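Side-chain contact in export chaperone SatS (Mycobacterium tuberculosis H37Rv, PDB 6DNM), which acts as a chaperone for proteins exported through the SecA2 pathway: residues R34-D39 with L127-D132. Numbering follows the deposited sequence.
Sequences RCYLDD and LRDIGD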
ATOM      1  N   ARG A  34       0.286  -8.253   1.884  1.00 13.29           N
ATOM      2  CA  ARG A  34       1.602  -7.715   2.189  1.00 14.92           C
ATOM      3  C   ARG A  34       2.087  -8.283   3.512  1.00 15.08           C
ATOM      4  O   ARG A  34       1.306  -8.437   4.455  1.00 15.85           O
ATOM      5  CB  ARG A  34       1.543  -6.192   2.306  1.00 15.79           C
ATOM      6  CG  ARG A  34       2.912  -5.533   2.553  1.00 18.02           C
ATOM      7  CD  ARG A  34       3.043  -5.003   3.988  1.00 21.72           C
ATOM      8  NE  ARG A  34       1.890  -4.172   4.293  1.00 24.10           N
ATOM      9  CZ  ARG A  34       1.470  -3.794   5.495  1.00 26.80           C
ATOM     10  NH1 ARG A  34       0.399  -3.047   5.609  1.00 25.02           N
ATOM     11  NH2 ARG A  34       2.106  -4.141   6.592  1.00 31.20           N
ATOM     12  N   CYS A  35       3.382  -8.586   3.575  1.00 14.36           N
ATOM     13  CA  CYS A  35       4.016  -9.001   4.817  1.00 15.57           C
ATOM     14  C   CYS A  35       5.375  -8.327   4.920  1.00 15.07           C
ATOM     15  O   CYS A  35       5.807  -7.610   4.013  1.00 15.34           O
ATOM     16  CB  CYS A  35       4.179 -10.521   4.887  1.00 16.30           C
ATOM     17  SG  CYS A  35       5.364 -11.169   3.708  1.00 19.03           S
ATOM     18  N   TYR A  36       6.058  -8.563   6.033  1.00 16.04           N
ATOM     19  CA  TYR A  36       7.431  -8.117   6.218  1.00 17.16           C
ATOM     20  C   TYR A  36       8.294  -9.323   6.547  1.00 18.82           C
ATOM     21  O   TYR A  36       7.928 -10.144   7.395  1.00 19.87           O
ATOM     22  CB  TYR A  36       7.523  -7.090   7.334  1.00 18.06           C
ATOM     23  CG  TYR A  36       6.684  -5.870   7.063  1.00 17.51           C
ATOM     24  CD1 TYR A  36       7.139  -4.838   6.241  1.00 17.27           C
ATOM     25  CD2 TYR A  36       5.421  -5.762   7.603  1.00 18.09           C
ATOM     26  CE1 TYR A  36       6.350  -3.711   5.989  1.00 17.30           C
ATOM     27  CE2 TYR A  36       4.644  -4.662   7.364  1.00 18.00           C
ATOM     28  CZ  TYR A  36       5.093  -3.639   6.552  1.00 17.80           C
ATOM     29  OH  TYR A  36       4.278  -2.540   6.323  1.00 18.42           O
ATOM     30  N   LEU A  37       9.423  -9.436   5.861  1.00 20.75           N
ATOM     31  CA  LEU A  37      10.392 -10.496   6.094  1.00 22.76           C
ATOM     32  C   LEU A  37      11.727  -9.815   6.325  1.00 22.42           C
ATOM     33  O   LEU A  37      12.205  -9.093   5.445  1.00 21.35           O
ATOM     34  CB  LEU A  37      10.486 -11.395   4.860  1.00 23.91           C
ATOM     35  CG  LEU A  37      11.395 -12.613   4.977  1.00 26.06           C
ATOM     36  CD1 LEU A  37      10.987 -13.475   6.163  1.00 28.02           C
ATOM     37  CD2 LEU A  37      11.342 -13.409   3.690  1.00 27.50           C
ATOM     38  N   ASP A  38      12.312 -10.026   7.506  1.00 25.17           N
ATOM     39  CA  ASP A  38      13.579  -9.398   7.888  1.00 29.33           C
ATOM     40  C   ASP A  38      13.586  -7.903   7.573  1.00 30.41           C
ATOM     41  O   ASP A  38      14.477  -7.391   6.890  1.00 29.97           O
ATOM     42  CB  ASP A  38      14.773 -10.105   7.249  1.00 33.09           C
ATOM     43  CG  ASP A  38      14.745 -11.599   7.460  1.00 36.59           C
ATOM     44  OD1 ASP A  38      14.243 -12.037   8.516  1.00 38.04           O
ATOM     45  OD2 ASP A  38      15.222 -12.332   6.567  1.00 37.38           O
ATOM     46  N   ASP A  39      12.557  -7.206   8.054  1.00 32.35           N
ATOM     47  CA  ASP A  39      12.422  -5.754   7.951  1.00 35.23           C
ATOM     48  C   ASP A  39      12.143  -5.256   6.538  1.00 32.52           C
ATOM     49  O   ASP A  39      12.288  -4.053   6.278  1.00 34.76           O
ATOM     50  CB  ASP A  39      13.634  -5.005   8.520  1.00 40.33           C
ATOM     51  CG  ASP A  39      13.341  -4.337   9.843  1.00 45.25           C
ATOM     52  OD1 ASP A  39      14.204  -3.567  10.318  1.00 46.96           O
ATOM     53  OD2 ASP A  39      12.254  -4.582  10.409  1.00 46.67           O
ATOM     54  N   LEU A 127       3.456   3.961   0.501  1.00 14.25           N
ATOM     55  CA  LEU A 127       4.382   4.392  -0.544  1.00 15.28           C
ATOM     56  C   LEU A 127       5.796   3.897  -0.272  1.00 15.13           C
ATOM     57  O   LEU A 127       6.476   3.398  -1.176  1.00 15.29           O
ATOM     58  CB  LEU A 127       4.383   5.914  -0.629  1.00 17.77           C
ATOM     59  CG  LEU A 127       3.121   6.570  -1.158  1.00 22.18           C
ATOM     60  CD1 LEU A 127       3.258   8.077  -1.124  1.00 23.28           C
ATOM     61  CD2 LEU A 127       2.906   6.097  -2.541  1.00 23.87           C
ATOM     62  N   ARG A 128       6.266   4.044   0.970  1.00 14.64           N
ATOM     63  CA  ARG A 128       7.606   3.571   1.304  1.00 15.59           C
ATOM     64  C   ARG A 128       7.710   2.066   1.117  1.00 15.97           C
ATOM     65  O   ARG A 128       8.724   1.565   0.615  1.00 16.67           O
ATOM     66  CB  ARG A 128       7.958   3.954   2.741  1.00 17.55           C
ATOM     67  CG  ARG A 128       7.957   5.438   3.005  1.00 21.95           C
ATOM     68  CD  ARG A 128       9.347   5.960   3.084  1.00 24.55           C
ATOM     69  NE  ARG A 128       9.379   7.329   3.584  1.00 24.36           N
ATOM     70  CZ  ARG A 128      10.292   8.219   3.224  1.00 25.04           C
ATOM     71  NH1 ARG A 128      11.238   7.876   2.353  1.00 25.12           N
ATOM     72  NH2 ARG A 128      10.261   9.441   3.732  1.00 25.16           N
ATOM     73  N   ASP A 129       6.664   1.326   1.506  1.00 14.49           N
ATOM     74  CA  ASP A 129       6.676  -0.122   1.311  1.00 15.53           C
ATOM     75  C   ASP A 129       6.721  -0.476  -0.170  1.00 15.26           C
ATOM     76  O   ASP A 129       7.439  -1.396  -0.570  1.00 15.59           O
ATOM     77  CB  ASP A 129       5.435  -0.745   1.949  1.00 15.35           C
ATOM     78  CG  ASP A 129       5.555  -0.913   3.453  1.00 17.48           C
ATOM     79  OD1 ASP A 129       6.644  -0.694   4.013  1.00 18.84           O
ATOM     80  OD2 ASP A 129       4.537  -1.283   4.074  1.00 17.89           O
ATOM     81  N   ILE A 130       5.953   0.235  -1.002  1.00 14.19           N
ATOM     82  CA  ILE A 130       5.971  -0.041  -2.438  1.00 15.53           C
ATOM     83  C   ILE A 130       7.336   0.280  -3.022  1.00 16.39           C
ATOM     84  O   ILE A 130       7.875  -0.479  -3.837  1.00 17.46           O
ATOM     85  CB  ILE A 130       4.857   0.741  -3.159  1.00 16.42           C
ATOM     86  CG1 ILE A 130       3.479   0.236  -2.736  1.00 16.46           C
ATOM     87  CG2 ILE A 130       5.026   0.650  -4.679  1.00 16.52           C
ATOM     88  CD1 ILE A 130       2.349   0.964  -3.454  1.00 17.48           C
ATOM     89  N   GLY A 131       7.915   1.417  -2.632  1.00 16.23           N
ATOM     90  CA  GLY A 131       9.243   1.750  -3.114  1.00 18.08           C
ATOM     91  C   GLY A 131      10.277   0.714  -2.722  1.00 18.86           C
ATOM     92  O   GLY A 131      11.117   0.319  -3.536  1.00 20.24           O
ATOM     93  N   ASP A 132      10.215   0.239  -1.475  1.00 17.17           N
ATOM     94  CA  ASP A 132      11.173  -0.764  -1.026  1.00 18.95           C
ATOM     95  C   ASP A 132      10.983  -2.074  -1.784  1.00 19.02           C
ATOM     96  O   ASP A 132      11.957  -2.682  -2.246  1.00 20.19           O
ATOM     97  CB  ASP A 132      11.016  -0.997   0.478  1.00 20.17           C
ATOM     98  CG  ASP A 132      11.460   0.196   1.316  1.00 22.34           C
ATOM     99  OD1 ASP A 132      11.975   1.191   0.758  1.00 24.11           O
ATOM    100  OD2 ASP A 132      11.283   0.138   2.551  1.00 24.77           O
TER
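Tyr-36, near the end of strand 29-37, gives its hydroxyl to Asp-129 on helix 117-134, and Tyr-36 OH to Asp-129 OD2 measures 2.6 Å. This is the one hydrogen bond between the two segments. Followed outward from the strand, the tyrosine starts with a CB bond that leads neither at the helix nor from it, and the contact is made by the far half of the ring. With CG anti to the carbonyl carbon (chi1 -60°), the ring swings its far end to the carboxylate. Tyr-36 CE1 lies 3.6 Å from each of the carboxylate oxygens of Asp-129, OD1 and OD2, and OD1 sits in the ring plane, so the acid meets the ring at its edge. Tyr-36 CZ is 3.5 Å from Asp-129 OD2, and OH completes the approach on the syn side of that oxygen, 19° out of the carboxylate plane. Ring and carboxylate planes are 64° apart. The CB of Asp-129 points toward the strand, and its OD2 serves a second, looser neighbour, Arg-34, two residues before the tyrosine on the same side of the strand. The Arg-34 chain bends about its CB-CG and CG-CD bonds, which brings NE to 3.9 Å from Asp-129 OD2. That oxygen sits over a face of the guanidinium, offset toward the rim, so the long salt bridge rests on charge alone and no N-H points at it. The arginine's NH1 makes a weak hydrogen bond to Asn-97 OD1. Both Arg-34 and Asp-129 are buried, and the nearby positive charge would probably favour the ionised acid. The arrangement is a polar helix-on-sheet contact, a tyrosine-aspartate bond with an arginine close by, joining strand 29-37 of the four-stranded mixed sheet to helix 117-134.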